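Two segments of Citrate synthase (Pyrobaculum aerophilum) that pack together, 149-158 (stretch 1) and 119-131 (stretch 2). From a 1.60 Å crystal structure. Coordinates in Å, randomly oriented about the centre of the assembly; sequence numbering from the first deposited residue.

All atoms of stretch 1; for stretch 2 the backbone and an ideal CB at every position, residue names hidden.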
# COMPACT_ATOMS: atom_id res chain seq x y z
N ARG A 149 -8.68 15.68 -11.66
CA ARG A 149 -7.51 16.52 -11.91
C ARG A 149 -6.26 15.80 -11.37
O ARG A 149 -5.22 15.72 -12.02
CB ARG A 149 -7.68 17.88 -11.23
CG ARG A 149 -6.84 19.03 -11.79
CD ARG A 149 -7.20 20.36 -11.09
NE ARG A 149 -8.65 20.59 -11.07
CZ ARG A 149 -9.27 21.46 -10.27
NH1 ARG A 149 -8.59 22.21 -9.41
NH2 ARG A 149 -10.59 21.56 -10.32
N ILE A 150 -6.37 15.29 -10.14
CA ILE A 150 -5.25 14.59 -9.49
C ILE A 150 -4.88 13.32 -10.24
O ILE A 150 -3.69 13.01 -10.41
CB ILE A 150 -5.57 14.29 -8.01
CG1 ILE A 150 -5.73 15.62 -7.26
CG2 ILE A 150 -4.48 13.41 -7.38
CD1 ILE A 150 -6.49 15.54 -5.94
N ALA A 151 -5.90 12.58 -10.66
CA ALA A 151 -5.69 11.36 -11.45
C ALA A 151 -4.91 11.69 -12.73
O ALA A 151 -3.92 11.02 -13.05
CB ALA A 151 -7.02 10.69 -11.77
N GLU A 152 -5.29 12.76 -13.42
CA GLU A 152 -4.56 13.20 -14.61
C GLU A 152 -3.10 13.54 -14.29
O GLU A 152 -2.18 13.16 -15.01
CB GLU A 152 -5.24 14.41 -15.25
CG GLU A 152 -6.56 14.09 -15.85
CD GLU A 152 -7.19 15.27 -16.57
OE1 GLU A 152 -6.59 16.38 -16.59
OE2 GLU A 152 -8.27 15.06 -17.16
N LYS A 153 -2.87 14.21 -13.17
CA LYS A 153 -1.53 14.59 -12.78
C LYS A 153 -0.68 13.37 -12.55
O LYS A 153 0.48 13.34 -12.94
CB LYS A 153 -1.54 15.43 -11.52
CG LYS A 153 -2.05 16.83 -11.73
CD LYS A 153 -2.14 17.52 -10.42
CE LYS A 153 -2.70 18.90 -10.54
NZ LYS A 153 -2.85 19.45 -9.16
N LEU A 154 -1.23 12.36 -11.88
CA LEU A 154 -0.47 11.13 -11.63
C LEU A 154 -0.06 10.42 -12.94
O LEU A 154 1.06 9.94 -13.08
CB LEU A 154 -1.31 10.21 -10.74
CG LEU A 154 -1.23 10.60 -9.26
CD1 LEU A 154 -2.43 10.16 -8.45
CD2 LEU A 154 0.07 10.11 -8.61
N VAL A 155 -0.98 10.38 -13.89
CA VAL A 155 -0.69 9.75 -15.17
C VAL A 155 0.38 10.58 -15.91
O VAL A 155 1.32 10.05 -16.50
CB VAL A 155 -1.98 9.66 -16.00
CG1 VAL A 155 -1.68 9.17 -17.43
CG2 VAL A 155 -2.98 8.75 -15.29
N ALA A 156 0.25 11.90 -15.85
CA ALA A 156 1.19 12.78 -16.54
C ALA A 156 2.59 12.80 -15.97
O ALA A 156 3.56 12.96 -16.71
CB ALA A 156 0.63 14.21 -16.57
N LYS A 157 2.70 12.66 -14.65
CA LYS A 157 3.96 12.82 -13.96
C LYS A 157 4.80 11.57 -13.89
O LYS A 157 6.02 11.67 -13.73
CB LYS A 157 3.71 13.34 -12.55
CG LYS A 157 3.12 14.74 -12.55
CD LYS A 157 2.65 15.16 -11.18
CE LYS A 157 1.95 16.51 -11.28
NZ LYS A 157 2.89 17.61 -11.55
N MET A 158 4.18 10.40 -13.97
CA MET A 158 4.94 9.17 -13.77
C MET A 158 6.19 9.08 -14.66
O MET A 158 7.28 8.79 -14.17
CB MET A 158 4.07 7.94 -13.91
CG MET A 158 4.64 6.73 -13.23
SD MET A 158 4.65 6.90 -11.42
CE MET A 158 2.93 6.99 -11.06
N UNK A 119 5.90 12.41 -2.27
CA UNK A 119 6.40 13.78 -2.21
C UNK A 119 5.59 14.72 -3.07
O UNK A 119 5.26 15.82 -2.64
CB UNK A 119 7.87 13.83 -2.64
N UNK A 120 5.28 14.30 -4.29
CA UNK A 120 4.50 15.15 -5.20
C UNK A 120 3.10 15.38 -4.63
O UNK A 120 2.57 16.50 -4.69
CB UNK A 120 4.41 14.52 -6.59
N UNK A 121 2.52 14.37 -4.01
CA UNK A 121 1.19 14.53 -3.44
C UNK A 121 1.18 15.47 -2.25
O UNK A 121 0.17 16.14 -1.95
CB UNK A 121 0.63 13.17 -3.02
N UNK A 122 2.35 15.59 -1.61
CA UNK A 122 2.51 16.36 -0.37
C UNK A 122 2.29 17.84 -0.57
O UNK A 122 1.79 18.52 0.33
CB UNK A 122 3.90 16.13 0.22
N UNK A 123 2.67 18.34 -1.74
CA UNK A 123 2.55 19.76 -2.01
C UNK A 123 1.55 20.11 -3.11
O UNK A 123 1.43 21.28 -3.48
CB UNK A 123 3.93 20.32 -2.38
N UNK A 124 0.83 19.11 -3.62
CA UNK A 124 -0.19 19.31 -4.65
C UNK A 124 -1.39 19.99 -4.00
O UNK A 124 -2.04 19.43 -3.13
CB UNK A 124 -0.59 17.99 -5.30
N UNK A 125 -1.68 21.22 -4.42
CA UNK A 125 -2.77 21.99 -3.81
C UNK A 125 -4.15 21.35 -3.96
O UNK A 125 -4.97 21.41 -3.04
CB UNK A 125 -2.80 23.39 -4.42
N UNK A 126 -4.40 20.77 -5.11
CA UNK A 126 -5.65 20.06 -5.36
C UNK A 126 -5.77 18.91 -4.39
O UNK A 126 -6.83 18.63 -3.86
CB UNK A 126 -5.73 19.56 -6.80
N UNK A 127 -4.69 18.15 -4.25
CA UNK A 127 -4.69 17.03 -3.36
C UNK A 127 -5.03 17.50 -1.95
O UNK A 127 -5.82 16.87 -1.26
CB UNK A 127 -3.34 16.31 -3.40
N UNK A 128 -4.37 18.57 -1.49
CA UNK A 128 -4.64 19.11 -0.15
C UNK A 128 -6.12 19.45 0.03
O UNK A 128 -6.74 19.13 1.05
CB UNK A 128 -3.79 20.36 0.10
N UNK A 129 -6.70 20.06 -0.99
CA UNK A 129 -8.09 20.45 -0.96
C UNK A 129 -8.99 19.22 -0.89
O UNK A 129 -9.97 19.20 -0.16
CB UNK A 129 -8.43 21.30 -2.19
N UNK A 130 -8.64 18.18 -1.64
CA UNK A 130 -9.43 16.97 -1.63
C UNK A 130 -9.32 16.27 -0.29
O UNK A 130 -10.31 15.77 0.23
CB UNK A 130 -8.99 16.03 -2.76
N UNK A 131 -8.11 16.24 0.27
CA UNK A 131 -7.89 15.67 1.59
C UNK A 131 -8.77 16.40 2.61
O UNK A 131 -9.48 15.75 3.38
CB UNK A 131 -6.41 15.76 1.98

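Stretch 1 is a helix that turns one side toward its neighbour, with Arg-149, Lys-153 and Lys-157 spaced one turn apart and Ile-150 beside them.

Position 119 has nothing of stretch 1 near its CB, so this contact selects no residue; it is Ala-119. At 120 the CB points toward stretch 1 and lies 5.0 Å from Lys-157 CD. A glutamate or glutamine could reach the ammonium, and an acid would also answer its charge. The residue is Glu-120, whose OE2 accepts from Lys-157 NZ at 2.9 Å in a salt bridge.

Positions 121, 122 and 123 have no part of stretch 1 within 5.5 Å of their ideal CB atoms, and many residues would serve. They are Gly-121, Ala-122 and Tyr-123.

Position 124 has phi/psi of -73/115, an extended conformation just before a helix, where Asp, Asn, Ser or Thr can cap free backbone NH groups. Its CB also points toward stretch 1, 4.7 Å from Lys-153 NZ, which favours an acid. Asp-124 does both jobs: OD1 caps the N of residue 127 at 2.9 Å and also takes a weak hydrogen bond from Lys-153 NZ at 3.0 Å; OD2 accepts from the same NZ, also at 3.0 Å, in a salt bridge.

Position 125 begins the second helix with its CB sideways and open space around it; a polar residue fits, and Glu-125 is found.

At 126 the CB points toward stretch 1, 3.7 Å from Lys-153 NZ, 4.0 Å from Ile-150 CG1 and 4.6 Å from Arg-149 CD. Between two cations, a short acid suits best. Asp-126 forms salt bridges with both, OD1 to Arg-149 NH1 at 2.9 Å, a weak hydrogen bond, and OD2 to Lys-153 NZ at 2.7 Å, although the placement of OD2 is less certain. Water 1 accepts from Asp-126 N and Lys-153 NZ, adding a second link.

Position 127 has its CB sideways, 4.1 Å from Ile-150 CD1; aliphatic or modest polar residues would fit. Asn-127 packs its CA 3.5 Å from Ile-150 CD1, while its ND2 donates to Gly-121 O at 3.0 Å, tying the two helical segments together.

At 128, 129 and 131 nothing in stretch 1 selects a side chain, so many helix-compatible residues would serve. Gln-128 donates from NE2 to Asp-124 O at 3.1 Å; the others are Lys-129 and Ile-131.

At 130 the CB again points toward Ile-150, 4.1 Å from its CD1, inviting Leu, Ile, Val or Met. Leu-130 places CD2 3.8 Å from Ile-150 CD1.

Stretch 2, residues 119-131: AEGAYDEDNQKLI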
# COMPACT_ATOMS: atom_id res chain seq x y z
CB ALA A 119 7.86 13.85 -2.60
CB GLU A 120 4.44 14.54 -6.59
CG GLU A 120 3.76 15.39 -7.65
CD GLU A 120 4.56 16.60 -8.13
OE1 GLU A 120 5.78 16.72 -7.85
OE2 GLU A 120 3.95 17.42 -8.86
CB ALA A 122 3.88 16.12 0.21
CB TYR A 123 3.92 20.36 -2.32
CG TYR A 123 4.86 20.35 -1.14
CD1 TYR A 123 4.52 21.01 0.03
CD2 TYR A 123 6.09 19.73 -1.21
CE1 TYR A 123 5.37 21.01 1.12
CE2 TYR A 123 6.94 19.72 -0.12
CZ TYR A 123 6.58 20.37 1.04
OH TYR A 123 7.44 20.39 2.10
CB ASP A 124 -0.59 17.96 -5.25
CG ASP A 124 -1.62 18.10 -6.37
OD1 ASP A 124 -2.62 18.80 -6.19
OD2 ASP A 124 -1.39 17.50 -7.43
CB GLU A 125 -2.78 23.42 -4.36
CG GLU A 125 -1.51 24.20 -4.04
CD GLU A 125 -1.48 25.59 -4.67
OE1 GLU A 125 -2.52 26.03 -5.22
OE2 GLU A 125 -0.41 26.24 -4.61
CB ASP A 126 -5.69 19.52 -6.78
CG ASP A 126 -5.84 20.62 -7.82
OD1 ASP A 126 -6.45 21.66 -7.51
OD2 ASP A 126 -5.38 20.40 -8.96
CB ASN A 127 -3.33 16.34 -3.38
CG ASN A 127 -3.38 14.90 -2.87
OD1 ASN A 127 -4.30 14.16 -3.21
ND2 ASN A 127 -2.31 14.47 -2.20
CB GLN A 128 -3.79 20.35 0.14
CG GLN A 128 -2.29 20.17 -0.09
CD GLN A 128 -1.73 18.84 0.40
OE1 GLN A 128 -1.78 18.52 1.60
NE2 GLN A 128 -1.14 18.08 -0.51
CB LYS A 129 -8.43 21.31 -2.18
CG LYS A 129 -9.79 21.95 -2.14
CD LYS A 129 -9.97 22.92 -3.31
CE LYS A 129 -11.30 23.67 -3.21
NZ LYS A 129 -12.48 22.76 -3.30
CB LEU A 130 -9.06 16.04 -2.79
CG LEU A 130 -9.92 14.78 -2.92
CD1 LEU A 130 -11.41 15.06 -2.99
CD2 LEU A 130 -9.47 13.96 -4.13
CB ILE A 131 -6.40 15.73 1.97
CG1 ILE A 131 -5.61 14.74 1.10
CG2 ILE A 131 -6.20 15.44 3.44
CD1 ILE A 131 -4.10 14.99 1.15
O HOH W 1 -2.71 21.71 -7.56
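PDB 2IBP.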